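Local coordinates for glycine cleavage system H protein 1 (Mycobacterium marinum, PDB 3TZU) that probably shuttles the methylamine group of glycine from the P protein to the T protein of the glycine cleavage system, using a covalently attached lipoyl group, at residues G12-T17 against W22-P27; G39-A44 against S128-Q133; V43-L48 against T102-P107. One frame throughout, in Å; residues are numbered along the deposited sequence. Where two conformers were deposited one is given.

Interaction 1. Residues G12-T17 against W22-P27; sequences GDRSYT and WIDIAP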
loop_
_atom_site.group_PDB
_atom_site.type_symbol
_atom_site.label_atom_id
_atom_site.label_comp_id
_atom_site.label_asym_id
_atom_site.label_seq_id
_atom_site.Cartn_x
_atom_site.Cartn_y
_atom_site.Cartn_z
ATOM N N GLY A 12 -20.130 -3.507 -4.813
ATOM C CA GLY A 12 -21.053 -2.729 -3.996
ATOM C C GLY A 12 -21.879 -3.548 -3.023
ATOM O O GLY A 12 -22.806 -3.012 -2.411
ATOM N N ASP A 13 -21.561 -4.837 -2.872
ATOM C CA ASP A 13 -22.329 -5.738 -1.991
ATOM C C ASP A 13 -21.781 -5.823 -0.553
ATOM O O ASP A 13 -22.325 -6.563 0.267
ATOM C CB ASP A 13 -22.424 -7.148 -2.613
ATOM C CG ASP A 13 -21.086 -7.911 -2.595
ATOM O OD1 ASP A 13 -19.991 -7.293 -2.709
ATOM O OD2 ASP A 13 -21.152 -9.157 -2.476
ATOM N N ARG A 14 -20.729 -5.073 -0.239
ATOM C CA ARG A 14 -20.145 -5.087 1.110
ATOM C C ARG A 14 -19.719 -3.698 1.582
ATOM O O ARG A 14 -20.005 -2.705 0.910
ATOM C CB ARG A 14 -18.982 -6.054 1.165
ATOM C CG ARG A 14 -17.833 -5.730 0.238
ATOM C CD ARG A 14 -17.015 -6.977 -0.039
ATOM N NE ARG A 14 -17.691 -7.942 -0.913
ATOM C CZ ARG A 14 -17.264 -9.187 -1.138
ATOM N NH1 ARG A 14 -16.159 -9.670 -0.545
ATOM N NH2 ARG A 14 -17.945 -9.963 -1.963
ATOM N N SER A 15 -19.094 -3.620 2.754
ATOM C CA SER A 15 -18.649 -2.334 3.310
ATOM C C SER A 15 -17.142 -2.327 3.381
ATOM O O SER A 15 -16.505 -3.382 3.347
ATOM C CB SER A 15 -19.243 -2.077 4.712
ATOM O OG SER A 15 -20.670 -2.107 4.701
ATOM N N TYR A 16 -16.572 -1.134 3.510
ATOM C CA TYR A 16 -15.121 -0.951 3.421
ATOM C C TYR A 16 -14.601 -0.047 4.507
ATOM O O TYR A 16 -15.363 0.711 5.108
ATOM C CB TYR A 16 -14.772 -0.332 2.063
ATOM C CG TYR A 16 -15.130 -1.232 0.911
ATOM C CD1 TYR A 16 -16.382 -1.220 0.366
ATOM C CD2 TYR A 16 -14.207 -2.110 0.395
ATOM C CE1 TYR A 16 -16.722 -2.071 -0.672
ATOM C CE2 TYR A 16 -14.513 -2.933 -0.663
ATOM C CZ TYR A 16 -15.782 -2.918 -1.188
ATOM O OH TYR A 16 -16.083 -3.745 -2.238
ATOM N N THR A 17 -13.286 -0.118 4.738
ATOM C CA THR A 17 -12.631 0.824 5.633
ATOM C C THR A 17 -11.591 1.674 4.922
ATOM O O THR A 17 -11.087 1.297 3.881
ATOM C CB THR A 17 -12.009 0.110 6.835
ATOM O OG1 THR A 17 -10.866 -0.648 6.422
ATOM C CG2 THR A 17 -13.044 -0.809 7.474
ATOM N N TRP A 22 -12.353 -4.855 3.731
ATOM C CA TRP A 22 -13.791 -4.967 3.582
ATOM C C TRP A 22 -14.355 -5.846 4.656
ATOM O O TRP A 22 -13.649 -6.666 5.208
ATOM C CB TRP A 22 -14.188 -5.486 2.185
ATOM C CG TRP A 22 -13.557 -6.789 1.785
ATOM C CD1 TRP A 22 -12.384 -6.972 1.030
ATOM C CD2 TRP A 22 -14.016 -8.155 2.115
ATOM N NE1 TRP A 22 -12.109 -8.301 0.876
ATOM C CE2 TRP A 22 -13.047 -9.070 1.502
ATOM C CE3 TRP A 22 -15.093 -8.684 2.807
ATOM C CZ2 TRP A 22 -13.179 -10.442 1.593
ATOM C CZ3 TRP A 22 -15.203 -10.076 2.912
ATOM C CH2 TRP A 22 -14.281 -10.933 2.313
ATOM N N ILE A 23 -15.638 -5.678 4.947
ATOM C CA ILE A 23 -16.388 -6.563 5.851
ATOM C C ILE A 23 -17.746 -6.784 5.175
ATOM O O ILE A 23 -18.323 -5.846 4.612
ATOM C CB ILE A 23 -16.537 -5.959 7.274
ATOM C CG1 ILE A 23 -17.290 -6.914 8.196
ATOM C CG2 ILE A 23 -17.231 -4.608 7.238
ATOM C CD1 ILE A 23 -17.051 -6.695 9.686
ATOM N N ASP A 24 -18.227 -8.028 5.196
ATOM C CA ASP A 24 -19.469 -8.391 4.514
ATOM C C ASP A 24 -20.695 -8.030 5.317
ATOM O O ASP A 24 -21.436 -8.889 5.710
ATOM C CB ASP A 24 -19.515 -9.910 4.191
ATOM C CG ASP A 24 -18.784 -10.246 2.919
ATOM O OD1 ASP A 24 -18.659 -9.331 2.062
ATOM O OD2 ASP A 24 -18.331 -11.390 2.758
ATOM N N ILE A 25 -20.868 -6.746 5.571
ATOM C CA ILE A 25 -22.126 -6.177 5.970
ATOM C C ILE A 25 -22.479 -5.244 4.818
ATOM O O ILE A 25 -21.672 -4.375 4.419
ATOM C CB ILE A 25 -21.990 -5.362 7.263
ATOM C CG1 ILE A 25 -21.477 -6.227 8.437
ATOM C CG2 ILE A 25 -23.315 -4.745 7.649
ATOM C CD1 ILE A 25 -20.899 -5.421 9.589
ATOM N N ALA A 26 -23.664 -5.439 4.253
ATOM C CA ALA A 26 -24.172 -4.540 3.225
ATOM C C ALA A 26 -24.308 -3.143 3.797
ATOM O O ALA A 26 -24.736 -2.979 4.927
ATOM C CB ALA A 26 -25.510 -5.027 2.696
ATOM N N PRO A 27 -23.971 -2.123 2.999
ATOM C CA PRO A 27 -23.992 -0.737 3.473
ATOM C C PRO A 27 -25.405 -0.262 3.802
ATOM O O PRO A 27 -26.312 -0.344 2.950
ATOM C CB PRO A 27 -23.433 0.034 2.296
ATOM C CG PRO A 27 -23.856 -0.762 1.100
ATOM C CD PRO A 27 -23.990 -2.202 1.529
HETATM O O HOH W 1 -21.635 -8.692 2.198
#
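S15 and I23 form the antiparallel hydrogen-bonded pair of a β-hairpin: S15 N donates to I23 O at 3.0 Å and I23 N returns a bond to S15 O at 2.9 Å. The serine adds a side-chain bond from OG to I25 O, although its modelled length is too short to be trusted. Beyond the strand pair, R14 gathers the charges. Its NE meets D13 OD1 at 3.0 Å in the guanidinium plane, while D24 OD1 sits over a face of the group, 3.4 Å from NE, a purely electrostatic salt bridge to which no N-H points. A bend at chi3 (72°) brings the guanidinium over W22 steeply tilted, so that NH1 stands above one face of the indole, and CZ lies 4.6 Å from the centroid of the six-membered ring. This is a cation-pi contact with the two planes 70° apart. NH1 also donates to Y108 O. A water links D13 O to D24 OD1, the latter weakly. Apolar packing follows at the non-hydrogen-bonded pair, where Y16 CD2 meets W22 CB at 3.8 Å. Arginine suits its place by combining a long aliphatic stem with a flat cation: two carboxylates and an indole share one positive charge, which probably keeps both aspartates ionised.

Interaction 2. Residues G39-A44 against S128-Q133; sequences GITSVA and SEYAGQ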
loop_
_atom_site.group_PDB
_atom_site.type_symbol
_atom_site.label_atom_id
_atom_site.label_comp_id
_atom_site.label_asym_id
_atom_site.label_seq_id
_atom_site.Cartn_x
_atom_site.Cartn_y
_atom_site.Cartn_z
ATOM N N GLY A 39 -11.811 -9.109 4.753
ATOM C CA GLY A 39 -10.651 -9.290 3.882
ATOM C C GLY A 39 -10.007 -7.975 3.474
ATOM O O GLY A 39 -10.366 -6.902 3.981
ATOM N N ILE A 40 -9.048 -8.047 2.550
ATOM C CA ILE A 40 -8.381 -6.830 2.041
ATOM C C ILE A 40 -8.908 -6.499 0.642
ATOM O O ILE A 40 -9.399 -7.360 -0.063
ATOM C CB ILE A 40 -6.860 -6.921 2.067
ATOM C CG1 ILE A 40 -6.318 -7.994 1.110
ATOM C CG2 ILE A 40 -6.346 -7.181 3.486
ATOM C CD1 ILE A 40 -4.820 -7.872 0.868
ATOM N N THR A 41 -8.840 -5.238 0.261
ATOM C CA THR A 41 -9.366 -4.807 -1.026
ATOM C C THR A 41 -8.370 -5.055 -2.165
ATOM O O THR A 41 -7.204 -5.438 -1.950
ATOM C CB THR A 41 -9.706 -3.315 -0.998
ATOM O OG1 THR A 41 -8.482 -2.573 -0.878
ATOM C CG2 THR A 41 -10.683 -2.992 0.207
ATOM N N SER A 42 -8.863 -4.877 -3.385
ATOM C CA SER A 42 -8.059 -4.992 -4.557
ATOM C C SER A 42 -7.013 -3.900 -4.563
ATOM O O SER A 42 -5.939 -4.092 -5.094
ATOM C CB SER A 42 -8.927 -4.881 -5.815
ATOM O OG SER A 42 -9.857 -3.820 -5.672
ATOM N N VAL A 43 -7.332 -2.756 -3.989
ATOM C CA VAL A 43 -6.399 -1.660 -3.910
ATOM C C VAL A 43 -5.280 -2.051 -2.972
ATOM O O VAL A 43 -4.137 -1.738 -3.220
ATOM C CB VAL A 43 -7.091 -0.372 -3.411
ATOM C CG1 VAL A 43 -6.057 0.746 -3.202
ATOM C CG2 VAL A 43 -8.196 0.053 -4.393
ATOM N N ALA A 44 -5.580 -2.786 -1.908
ATOM C CA ALA A 44 -4.493 -3.162 -0.992
ATOM C C ALA A 44 -3.547 -4.145 -1.697
ATOM O O ALA A 44 -2.321 -4.026 -1.613
ATOM C CB ALA A 44 -5.015 -3.703 0.293
ATOM N N SER A 128 -18.804 3.229 -3.108
ATOM C CA SER A 128 -18.663 4.496 -3.798
ATOM C C SER A 128 -17.732 5.438 -3.020
ATOM O O SER A 128 -16.805 6.031 -3.603
ATOM C CB SER A 128 -20.012 5.164 -4.032
ATOM O OG SER A 128 -19.745 6.402 -4.653
ATOM N N GLU A 129 -17.946 5.546 -1.707
ATOM C CA GLU A 129 -17.115 6.436 -0.901
ATOM C C GLU A 129 -15.659 6.003 -0.920
ATOM O O GLU A 129 -14.755 6.848 -1.051
ATOM C CB GLU A 129 -17.622 6.527 0.524
ATOM C CG GLU A 129 -19.004 7.156 0.604
ATOM C CD GLU A 129 -19.723 6.908 1.923
ATOM O OE1 GLU A 129 -19.473 5.902 2.626
ATOM O OE2 GLU A 129 -20.585 7.723 2.261
ATOM N N TYR A 130 -15.438 4.695 -0.840
ATOM C CA TYR A 130 -14.093 4.132 -0.803
ATOM C C TYR A 130 -13.375 4.304 -2.139
ATOM O O TYR A 130 -12.196 4.678 -2.171
ATOM C CB TYR A 130 -14.167 2.650 -0.422
ATOM C CG TYR A 130 -12.843 1.939 -0.464
ATOM C CD1 TYR A 130 -11.930 2.073 0.572
ATOM C CD2 TYR A 130 -12.513 1.110 -1.526
ATOM C CE1 TYR A 130 -10.708 1.425 0.533
ATOM C CE2 TYR A 130 -11.290 0.450 -1.578
ATOM C CZ TYR A 130 -10.388 0.617 -0.546
ATOM O OH TYR A 130 -9.185 -0.037 -0.557
ATOM N N ALA A 131 -14.088 4.033 -3.234
ATOM C CA ALA A 131 -13.573 4.273 -4.580
ATOM C C ALA A 131 -13.144 5.721 -4.732
ATOM O O ALA A 131 -12.067 5.976 -5.281
ATOM C CB ALA A 131 -14.587 3.897 -5.647
ATOM N N GLY A 132 -13.970 6.649 -4.234
ATOM C CA GLY A 132 -13.678 8.094 -4.225
ATOM C C GLY A 132 -12.450 8.500 -3.423
ATOM O O GLY A 132 -11.662 9.335 -3.862
ATOM N N GLN A 133 -12.252 7.892 -2.259
ATOM C CA GLN A 133 -11.030 8.117 -1.500
ATOM C C GLN A 133 -9.778 7.631 -2.238
ATOM O O GLN A 133 -8.679 8.009 -1.853
ATOM C CB GLN A 133 -11.065 7.390 -0.148
ATOM C CG GLN A 133 -12.017 7.998 0.869
ATOM C CD GLN A 133 -11.745 7.525 2.301
ATOM O OE1 GLN A 133 -10.834 6.718 2.547
ATOM N NE2 GLN A 133 -12.541 8.028 3.253
#
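T41 and Y130 join the C-terminal helix 127-133 to an N-capped helix start in the lipoyl-domain type of fold, a barrel-sandwich hybrid. The contact is small and buried, a single tyrosine reaching across to the junction where strand 36-40 hands over to helix 42-48. T41 occupies the N-cap position, and its OG1 accepts from A44 N at 3.1 Å, meeting one of the N-H groups that the first turn of a helix leaves without a backbone acceptor four residues back. Threonine suits the place because its hydroxyl can cap the helix while its methyl packs against a ring. With chi1 at 67°, OG1 stands between the backbone N and the carbonyl carbon, and CG2 lies beside the backbone N, 3.7 Å from Y130 CZ. The tyrosine comes from the opposite direction. Its CG is anti to the backbone N (chi1 175°), which carries the ring away from its helix and delivers the phenol oxygen to the cap. There the hydroxyl is also bonded to H20 ND1, so this buried polar atom has two partners. Y16 lies against the same ring, their planes only about 15° apart. V43, in the first turn, presents its branched side chain to the phenol: CG2 is 4.2 Å from Y130 CE2, and CB is 3.6 Å from OH. The polar centre of the contact is the bond between T41 OG1 and Y130 OH, 2.7 Å long, in which either hydroxyl could be the donor.

Interaction 3. Residues V43-L48 against T102-P107; sequences VAVEAL and TIATDP. With EDO (1,2-ethanediol), chain F.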
loop_
_atom_site.group_PDB
_atom_site.type_symbol
_atom_site.label_atom_id
_atom_site.label_comp_id
_atom_site.label_asym_id
_atom_site.label_seq_id
_atom_site.Cartn_x
_atom_site.Cartn_y
_atom_site.Cartn_z
ATOM N N VAL A 43 -7.332 -2.756 -3.989
ATOM C CA VAL A 43 -6.399 -1.660 -3.910
ATOM C C VAL A 43 -5.280 -2.051 -2.972
ATOM O O VAL A 43 -4.137 -1.738 -3.220
ATOM C CB VAL A 43 -7.091 -0.372 -3.411
ATOM C CG1 VAL A 43 -6.057 0.746 -3.202
ATOM C CG2 VAL A 43 -8.196 0.053 -4.393
ATOM N N ALA A 44 -5.580 -2.786 -1.908
ATOM C CA ALA A 44 -4.493 -3.162 -0.992
ATOM C C ALA A 44 -3.547 -4.145 -1.697
ATOM O O ALA A 44 -2.321 -4.026 -1.613
ATOM C CB ALA A 44 -5.015 -3.703 0.293
ATOM N N VAL A 45 -4.128 -5.078 -2.441
ATOM C CA VAL A 45 -3.370 -6.047 -3.181
ATOM C C VAL A 45 -2.377 -5.309 -4.093
ATOM O O VAL A 45 -1.190 -5.606 -4.078
ATOM C CB VAL A 45 -4.317 -6.962 -3.999
ATOM C CG1 VAL A 45 -3.540 -7.776 -5.027
ATOM C CG2 VAL A 45 -5.116 -7.857 -3.033
ATOM N N GLU A 46 -2.858 -4.330 -4.858
ATOM C CA GLU A 46 -1.958 -3.628 -5.792
ATOM C C GLU A 46 -0.948 -2.757 -5.056
ATOM O O GLU A 46 0.197 -2.641 -5.495
ATOM C CB GLU A 46 -2.728 -2.849 -6.856
ATOM C CG GLU A 46 -2.637 -3.498 -8.235
ATOM C CD GLU A 46 -1.341 -3.176 -8.969
ATOM O OE1 GLU A 46 -1.038 -3.884 -9.950
ATOM O OE2 GLU A 46 -0.629 -2.211 -8.594
ATOM N N ALA A 47 -1.330 -2.205 -3.922
ATOM C CA ALA A 47 -0.403 -1.517 -3.044
ATOM C C ALA A 47 0.773 -2.452 -2.594
ATOM O O ALA A 47 1.933 -2.109 -2.748
ATOM C CB ALA A 47 -1.149 -0.961 -1.823
ATOM N N LEU A 48 0.444 -3.643 -2.112
ATOM C CA LEU A 48 1.407 -4.529 -1.449
ATOM C C LEU A 48 2.401 -5.233 -2.391
ATOM O O LEU A 48 3.576 -5.411 -2.066
ATOM C CB LEU A 48 0.610 -5.589 -0.643
ATOM C CG LEU A 48 -0.044 -5.009 0.622
ATOM C CD1 LEU A 48 -1.413 -5.622 0.924
ATOM C CD2 LEU A 48 0.925 -5.198 1.788
ATOM N N THR A 102 -3.202 -16.738 -3.287
ATOM C CA THR A 102 -4.656 -16.774 -3.462
ATOM C C THR A 102 -5.366 -15.437 -3.116
ATOM O O THR A 102 -6.386 -15.094 -3.714
ATOM C CB THR A 102 -5.291 -17.928 -2.629
ATOM O OG1 THR A 102 -4.517 -19.128 -2.779
ATOM C CG2 THR A 102 -6.721 -18.229 -3.120
ATOM N N ILE A 103 -4.848 -14.695 -2.143
ATOM C CA ILE A 103 -5.481 -13.447 -1.734
ATOM C C ILE A 103 -5.424 -12.453 -2.917
ATOM O O ILE A 103 -6.391 -11.731 -3.193
ATOM C CB ILE A 103 -4.781 -12.835 -0.511
ATOM C CG1 ILE A 103 -4.788 -13.809 0.683
ATOM C CG2 ILE A 103 -5.421 -11.512 -0.123
ATOM C CD1 ILE A 103 -3.675 -13.538 1.697
ATOM N N ALA A 104 -4.303 -12.450 -3.625
ATOM C CA ALA A 104 -4.124 -11.552 -4.749
ATOM C C ALA A 104 -5.019 -11.922 -5.949
ATOM O O ALA A 104 -5.406 -11.057 -6.705
ATOM C CB ALA A 104 -2.651 -11.509 -5.165
ATOM N N THR A 105 -5.327 -13.213 -6.101
ATOM C CA THR A 105 -6.158 -13.746 -7.202
ATOM C C THR A 105 -7.608 -13.335 -7.080
ATOM O O THR A 105 -8.306 -13.195 -8.068
ATOM C CB THR A 105 -6.170 -15.301 -7.148
ATOM O OG1 THR A 105 -4.837 -15.802 -7.274
ATOM C CG2 THR A 105 -7.038 -15.927 -8.250
ATOM N N ASP A 106 -8.081 -13.226 -5.843
ATOM C CA ASP A 106 -9.511 -13.204 -5.567
ATOM C C ASP A 106 -9.763 -12.656 -4.166
ATOM O O ASP A 106 -10.250 -13.380 -3.285
ATOM C CB ASP A 106 -10.077 -14.618 -5.702
ATOM C CG ASP A 106 -11.584 -14.651 -5.638
ATOM O OD1 ASP A 106 -12.205 -13.581 -5.796
ATOM O OD2 ASP A 106 -12.146 -15.756 -5.425
ATOM N N PRO A 107 -9.427 -11.373 -3.963
ATOM C CA PRO A 107 -9.449 -10.761 -2.649
ATOM C C PRO A 107 -10.821 -10.654 -2.027
ATOM O O PRO A 107 -10.931 -10.625 -0.796
ATOM C CB PRO A 107 -8.876 -9.348 -2.902
ATOM C CG PRO A 107 -9.024 -9.113 -4.378
ATOM C CD PRO A 107 -8.840 -10.472 -4.976
HETATM C C1 EDO F . 3.276 1.484 -1.407
HETATM O O1 EDO F . 4.576 1.025 -1.819
HETATM C C2 EDO F . 2.841 0.720 -0.162
HETATM O O2 EDO F . 3.243 -0.639 -0.339
#
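V45 carries the whole of this contact from the side of helix 42-48, setting one methyl against A104 and the other against P107. CG1, placed anti to the backbone N (chi1 167°), packs 3.8 Å from both A104 CA and A104 CB. CG2 lies 4.0 Å from P107 CB and 4.1 Å from I103 O. No hydrogen bond crosses between the segments. The residue types fit: a β-branched valine offers two methyls at a fixed spread, alanine lets the two backbones approach to 5.8 Å between V45 CA and A104 CA, and the proline ring gives a rigid apolar surface just after the helix ends. That ring is brought round by D106, the first residue to leave helical geometry. I103 turns its side chain off to L51, V54 and L113. Along helix 42-48, A47 O accepts a bond of 3.1 Å from O2 of a 1,2-ethanediol, probably a crystallisation additive, while A47 packs on A47 of the second subunit and E46 O accepts from H20 of that subunit. The contact thus wedges helix 42-48 against the end of helix 101-105, with I40 of strand 36-40 touching both V45 and I103.

W22 and I40 tie the three contacts together. From interaction 1, W22 NE1 makes weak hydrogen bonds to P107 O of interaction 3 (3.1 Å) and to I40 O of interaction 2 (3.0 Å), while strands 21-23 and 36-40 are neighbours in one sheet. Y16 CD2 packs on T41 CG2 at 3.6 Å. Interactions 2 and 3 both use helix 42-48, and their centres are about 11 Å apart; those of 1 and 3 are about 17 Å apart. The predicted lipoylation site, K76, carries no lipoyl group here. Its side chain is about 11 Å from that of V45 and about 12 Å from that of V43, and its NZ binds the ethanediol that also bonds A47 O.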